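Local coordinates for molybdate-binding protein MolA (Haemophilus influenzae, PDB 3PSH) that binds molybdate or tungstate in the periplasm and serves as the solute-binding component of the MolBCA ABC transporter for molybdate import, at residues T28-I31 / A32-D36; D313-Q316 / K317-T321. All coordinates share one frame; numbering follows the deposited sequence.

Contact 1: T28-I31 / A32-D36; sequences TLNI and AVQLD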
loop_
_atom_site.group_PDB
_atom_site.type_symbol
_atom_site.label_atom_id
_atom_site.label_comp_id
_atom_site.label_asym_id
_atom_site.label_seq_id
_atom_site.Cartn_x
_atom_site.Cartn_y
_atom_site.Cartn_z
ATOM N N THR A 28 2.107 -7.215 2.144
ATOM C CA THR A 28 2.981 -7.927 3.096
ATOM C C THR A 28 4.359 -8.243 2.416
ATOM O O THR A 28 5.382 -8.159 3.085
ATOM C CB THR A 28 2.354 -9.249 3.463
ATOM O OG1 THR A 28 1.215 -9.033 4.310
ATOM C CG2 THR A 28 3.366 -10.154 4.162
ATOM N N LEU A 29 4.404 -8.592 1.114
ATOM C CA LEU A 29 5.651 -8.869 0.432
ATOM C C LEU A 29 6.584 -7.658 0.562
ATOM O O LEU A 29 7.735 -7.834 0.860
ATOM C CB LEU A 29 5.377 -9.288 -1.057
ATOM C CG LEU A 29 6.611 -9.694 -1.885
ATOM C CD1 LEU A 29 7.511 -10.722 -1.054
ATOM C CD2 LEU A 29 6.052 -10.336 -3.142
ATOM N N ASN A 30 6.074 -6.439 0.305
ATOM C CA ASN A 30 6.918 -5.237 0.290
ATOM C C ASN A 30 7.418 -5.036 1.748
ATOM O O ASN A 30 8.546 -4.690 1.934
ATOM C CB ASN A 30 6.036 -4.065 -0.211
ATOM C CG ASN A 30 6.781 -2.743 -0.192
ATOM O OD1 ASN A 30 8.015 -2.700 -0.453
ATOM N ND2 ASN A 30 6.034 -1.671 0.062
ATOM N N ILE A 31 6.545 -5.225 2.720
ATOM C CA ILE A 31 7.026 -5.178 4.150
ATOM C C ILE A 31 8.161 -6.165 4.401
ATOM O O ILE A 31 9.186 -5.796 5.005
ATOM C CB ILE A 31 5.835 -5.239 5.163
ATOM C CG1 ILE A 31 4.910 -3.990 5.028
ATOM C CG2 ILE A 31 6.398 -5.548 6.648
ATOM C CD1 ILE A 31 3.581 -4.147 5.647
ATOM N N ALA A 32 7.957 -7.416 3.985
ATOM C CA ALA A 32 8.978 -8.457 4.230
ATOM C C ALA A 32 10.275 -8.104 3.561
ATOM O O ALA A 32 11.365 -8.384 4.148
ATOM C CB ALA A 32 8.543 -9.847 3.703
ATOM N N VAL A 33 10.205 -7.466 2.372
ATOM C CA VAL A 33 11.429 -7.073 1.712
ATOM C C VAL A 33 12.119 -6.043 2.620
ATOM O O VAL A 33 13.368 -6.014 2.782
ATOM C CB VAL A 33 11.116 -6.497 0.268
ATOM C CG1 VAL A 33 12.343 -5.719 -0.291
ATOM C CG2 VAL A 33 10.657 -7.622 -0.657
ATOM N N GLN A 34 11.324 -5.159 3.197
ATOM C CA GLN A 34 11.935 -4.080 4.006
ATOM C C GLN A 34 12.391 -4.545 5.388
ATOM O O GLN A 34 12.974 -3.803 6.182
ATOM C CB GLN A 34 11.030 -2.838 4.139
ATOM C CG GLN A 34 10.765 -2.228 2.723
ATOM C CD GLN A 34 9.779 -1.054 2.844
ATOM O OE1 GLN A 34 10.105 -0.033 3.494
ATOM N NE2 GLN A 34 8.556 -1.231 2.295
ATOM N N LEU A 35 11.912 -5.720 5.786
ATOM C CA LEU A 35 12.385 -6.406 7.007
ATOM C C LEU A 35 13.600 -7.307 6.676
ATOM O O LEU A 35 14.150 -7.944 7.633
ATOM C CB LEU A 35 11.236 -7.273 7.551
ATOM C CG LEU A 35 10.070 -6.535 8.143
ATOM C CD1 LEU A 35 9.094 -7.611 8.604
ATOM C CD2 LEU A 35 10.462 -5.553 9.342
ATOM N N ASP A 36 14.063 -7.314 5.414
ATOM C CA ASP A 36 15.239 -8.149 4.927
ATOM C C ASP A 36 14.878 -9.608 5.257
ATOM O O ASP A 36 15.759 -10.361 5.732
ATOM C CB ASP A 36 16.580 -7.865 5.677
ATOM C CG ASP A 36 17.839 -8.224 4.833
ATOM O OD1 ASP A 36 17.723 -8.625 3.651
ATOM O OD2 ASP A 36 18.962 -8.130 5.426
#

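Contact 2: D313-Q316 / K317-T321; sequences DYYQ and KFYRT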
loop_
_atom_site.group_PDB
_atom_site.type_symbol
_atom_site.label_atom_id
_atom_site.label_comp_id
_atom_site.label_asym_id
_atom_site.label_seq_id
_atom_site.Cartn_x
_atom_site.Cartn_y
_atom_site.Cartn_z
ATOM N N ASP A 313 18.370 7.786 2.559
ATOM C CA ASP A 313 18.640 7.194 3.863
ATOM C C ASP A 313 17.664 5.966 4.101
ATOM O O ASP A 313 18.045 4.910 4.607
ATOM C CB ASP A 313 18.421 8.215 5.004
ATOM C CG ASP A 313 19.502 9.300 5.038
ATOM O OD1 ASP A 313 20.554 9.050 4.415
ATOM O OD2 ASP A 313 19.180 10.389 5.621
ATOM N N TYR A 314 16.403 6.188 3.699
ATOM C CA TYR A 314 15.346 5.210 3.848
ATOM C C TYR A 314 15.627 3.993 2.930
ATOM O O TYR A 314 15.513 2.810 3.414
ATOM C CB TYR A 314 13.963 5.839 3.491
ATOM C CG TYR A 314 12.720 4.901 3.792
ATOM C CD1 TYR A 314 11.936 5.147 4.869
ATOM C CD2 TYR A 314 12.513 3.773 3.032
ATOM C CE1 TYR A 314 10.810 4.266 5.192
ATOM C CE2 TYR A 314 11.423 2.951 3.234
ATOM C CZ TYR A 314 10.572 3.162 4.372
ATOM O OH TYR A 314 9.506 2.295 4.685
ATOM N N TYR A 315 15.954 4.250 1.675
ATOM C CA TYR A 315 16.212 3.168 0.711
ATOM C C TYR A 315 17.460 2.401 1.158
ATOM O O TYR A 315 17.423 1.181 1.134
ATOM C CB TYR A 315 16.312 3.634 -0.733
ATOM C CG TYR A 315 14.995 3.617 -1.444
ATOM C CD1 TYR A 315 13.899 4.402 -1.030
ATOM C CD2 TYR A 315 14.790 2.787 -2.566
ATOM C CE1 TYR A 315 12.652 4.333 -1.779
ATOM C CE2 TYR A 315 13.604 2.767 -3.336
ATOM C CZ TYR A 315 12.489 3.557 -2.891
ATOM O OH TYR A 315 11.328 3.430 -3.638
ATOM N N GLN A 316 18.480 3.079 1.666
ATOM C CA GLN A 316 19.715 2.325 1.976
ATOM C C GLN A 316 19.429 1.425 3.197
ATOM O O GLN A 316 19.923 0.266 3.226
ATOM C CB GLN A 316 20.857 3.326 2.282
ATOM C CG GLN A 316 21.258 4.141 1.027
ATOM C CD GLN A 316 22.085 3.351 0.024
ATOM O OE1 GLN A 316 22.490 2.229 0.272
ATOM N NE2 GLN A 316 22.263 3.932 -1.189
ATOM N N LYS A 317 18.564 1.918 4.122
ATOM C CA LYS A 317 18.216 1.171 5.343
ATOM C C LYS A 317 17.292 -0.033 5.104
ATOM O O LYS A 317 17.657 -1.199 5.454
ATOM C CB LYS A 317 17.670 2.070 6.457
ATOM C CG LYS A 317 17.073 1.297 7.598
ATOM C CD LYS A 317 18.133 0.880 8.622
ATOM C CE LYS A 317 17.475 0.026 9.724
ATOM N NZ LYS A 317 18.706 -0.635 10.476
ATOM N N PHE A 318 16.205 0.183 4.311
ATOM C CA PHE A 318 15.131 -0.829 4.223
ATOM C C PHE A 318 15.179 -1.588 2.929
ATOM O O PHE A 318 14.669 -2.737 2.887
ATOM C CB PHE A 318 13.762 -0.102 4.452
ATOM C CG PHE A 318 13.658 0.411 5.901
ATOM C CD1 PHE A 318 13.712 -0.486 6.956
ATOM C CD2 PHE A 318 13.614 1.781 6.204
ATOM C CE1 PHE A 318 13.705 -0.061 8.277
ATOM C CE2 PHE A 318 13.582 2.229 7.530
ATOM C CZ PHE A 318 13.590 1.324 8.596
ATOM N N TYR A 319 15.686 -0.964 1.852
ATOM C CA TYR A 319 15.806 -1.729 0.601
ATOM C C TYR A 319 17.222 -2.119 0.267
ATOM O O TYR A 319 17.411 -2.774 -0.722
ATOM C CB TYR A 319 15.209 -0.960 -0.596
ATOM C CG TYR A 319 13.691 -0.785 -0.554
ATOM C CD1 TYR A 319 12.830 -1.909 -0.680
ATOM C CD2 TYR A 319 13.117 0.509 -0.407
ATOM C CE1 TYR A 319 11.419 -1.768 -0.699
ATOM C CE2 TYR A 319 11.683 0.661 -0.493
ATOM C CZ TYR A 319 10.869 -0.466 -0.554
ATOM O OH TYR A 319 9.522 -0.320 -0.669
ATOM N N ARG A 320 18.184 -1.710 1.090
ATOM C CA ARG A 320 19.635 -2.058 0.974
ATOM C C ARG A 320 20.199 -1.637 -0.428
ATOM O O ARG A 320 21.149 -2.258 -1.036
ATOM C CB ARG A 320 19.812 -3.585 1.266
ATOM C CG ARG A 320 19.227 -4.043 2.547
ATOM C CD ARG A 320 19.099 -5.606 2.563
ATOM N NE ARG A 320 17.944 -5.953 1.700
ATOM C CZ ARG A 320 16.630 -5.861 2.040
ATOM N NH1 ARG A 320 16.218 -5.308 3.165
ATOM N NH2 ARG A 320 15.728 -6.220 1.143
ATOM N N THR A 321 19.604 -0.581 -0.966
ATOM C CA THR A 321 20.063 -0.014 -2.228
ATOM C C THR A 321 19.681 1.481 -2.302
ATOM O O THR A 321 19.003 1.978 -1.403
ATOM C CB THR A 321 19.535 -0.780 -3.473
ATOM O OG1 THR A 321 20.314 -0.330 -4.597
ATOM C CG2 THR A 321 18.057 -0.594 -3.731
HETATM O O HOH W 1 9.244 1.969 -2.521
#

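Contact 1: T28-I31 / A32-D36
N30 and Q34, one helical turn apart, bring their side-chain amides together at an oblique crossing, the two planes 37° apart. The Q34 amide nitrogen does the touching: Q34 NE2 lies 3.2 Å from N30 OD1, a weak hydrogen bond bent to 137° at the hydrogen, and also makes a weak bond to the N30 backbone carbonyl. N30 sends CG beside its own carbonyl carbon (chi1 177°), which turns the amide toward the next turn, where the extended Q34 chain meets it. Both buried amides have further hydrogen-bond partners beyond the helix: N30 OD1 bonds Y56 OH, N30 ND2 bonds E284 OE2, and Q34 divides its amide between E284 OE1 and Y314 OH.

This is the last part of helix 26-34, the crossover between parallel strands 21-24 and 41-44, whose first residues, H26 and Q27, bind molybdate. Other side chains of these two turns are mostly apolar. I31 and L35 lie side by side and point the same way, with I31 CG2 3.9 Å from L35 CD1, and both rest on I147 of helix 132-151. L29 CD1 reaches V33 CG2 more loosely, at 4.4 Å, while L29 also packs on I41 and V44. Along the backbone, A32 N bonds T28 O at 2.8 Å and L35 N bonds I31 O; D36, with positive phi, ends the helix in a Schellman motif.

Contact 2: D313-Q316 / K317-T321
The C-terminal turns of helix 307-319, near the C-terminus of the chain, carry two aromatic pairs spaced four residues apart, Y314 with F318 and Y315 with Y319. In the first, F318 stands with its edge on the Y314 face: F318 CD2 sits over the Y314 ring centre, 3.6 Å above the plane. The ring centroids are 4.9 Å apart and the planes meet at 55°, an inclined edge-to-face contact. With CG anti to the backbone N (chi1 -173°), the Y314 ring leans outward and toward the following turn, where F318 CD2 meets its face. K317 CG covers one face of the F318 ring, before the lysine chain bends off to a salt bridge with E159.

The Y315 and Y319 rings meet obliquely, their planes 49° apart. Y319 CD2 lies over the centre of the Y315 ring and comes 3.6 Å from Y315 CD2. A single water joins the two hydroxyls, donating to Y315 OH at 2.8 Å and to Y319 OH at 3.0 Å. Y315 OH also bonds E273, and another tyrosine, Y323, meets the Y315 ring edge-to-face.

The same residues are also joined through the backbone, F318 N to Y314 O (2.9 Å) and Y319 N to Y315 O. R320 then leaves the helix with positive phi, and R320 CA lies 3.2 Å from Q316 O in a CA-H...O contact. T321 O comes back over the turn to lie 3.2 Å from Y315 CB.

Ring carbons therefore make the contact within these turns, while the hydroxyls of Y314 and Y319 reach helix 26-34. Water and protein partners probably anchor the hydroxyl ends of the tyrosines, whereas rotation of the Y314 and Y315 rings would be hindered by the neighbouring ring over each face.

All the touching residues of contact 1 are buried, whereas contact 2 is only partly so, its aromatic residues facing inward and D313, Q316, K317 and R320 outward. Each closes the end of a helix, and the two ends meet directly. Y314 OH lies 2.7 Å from Q34 OE1 and Y319 OH 2.8 Å from N30 OD1, both probable hydrogen bonds, and F318 packs on Q34. R320 adds a bond to V33 O. The amides of contact 1 therefore meet the phenol groups of contact 2, with E284 of helix 283-297 touching residues of both. Contact 1 otherwise relies on aliphatic packing within a beta-alpha-beta unit; contact 2 relies on aromatic rings, at a helix outside the two parallel sheets.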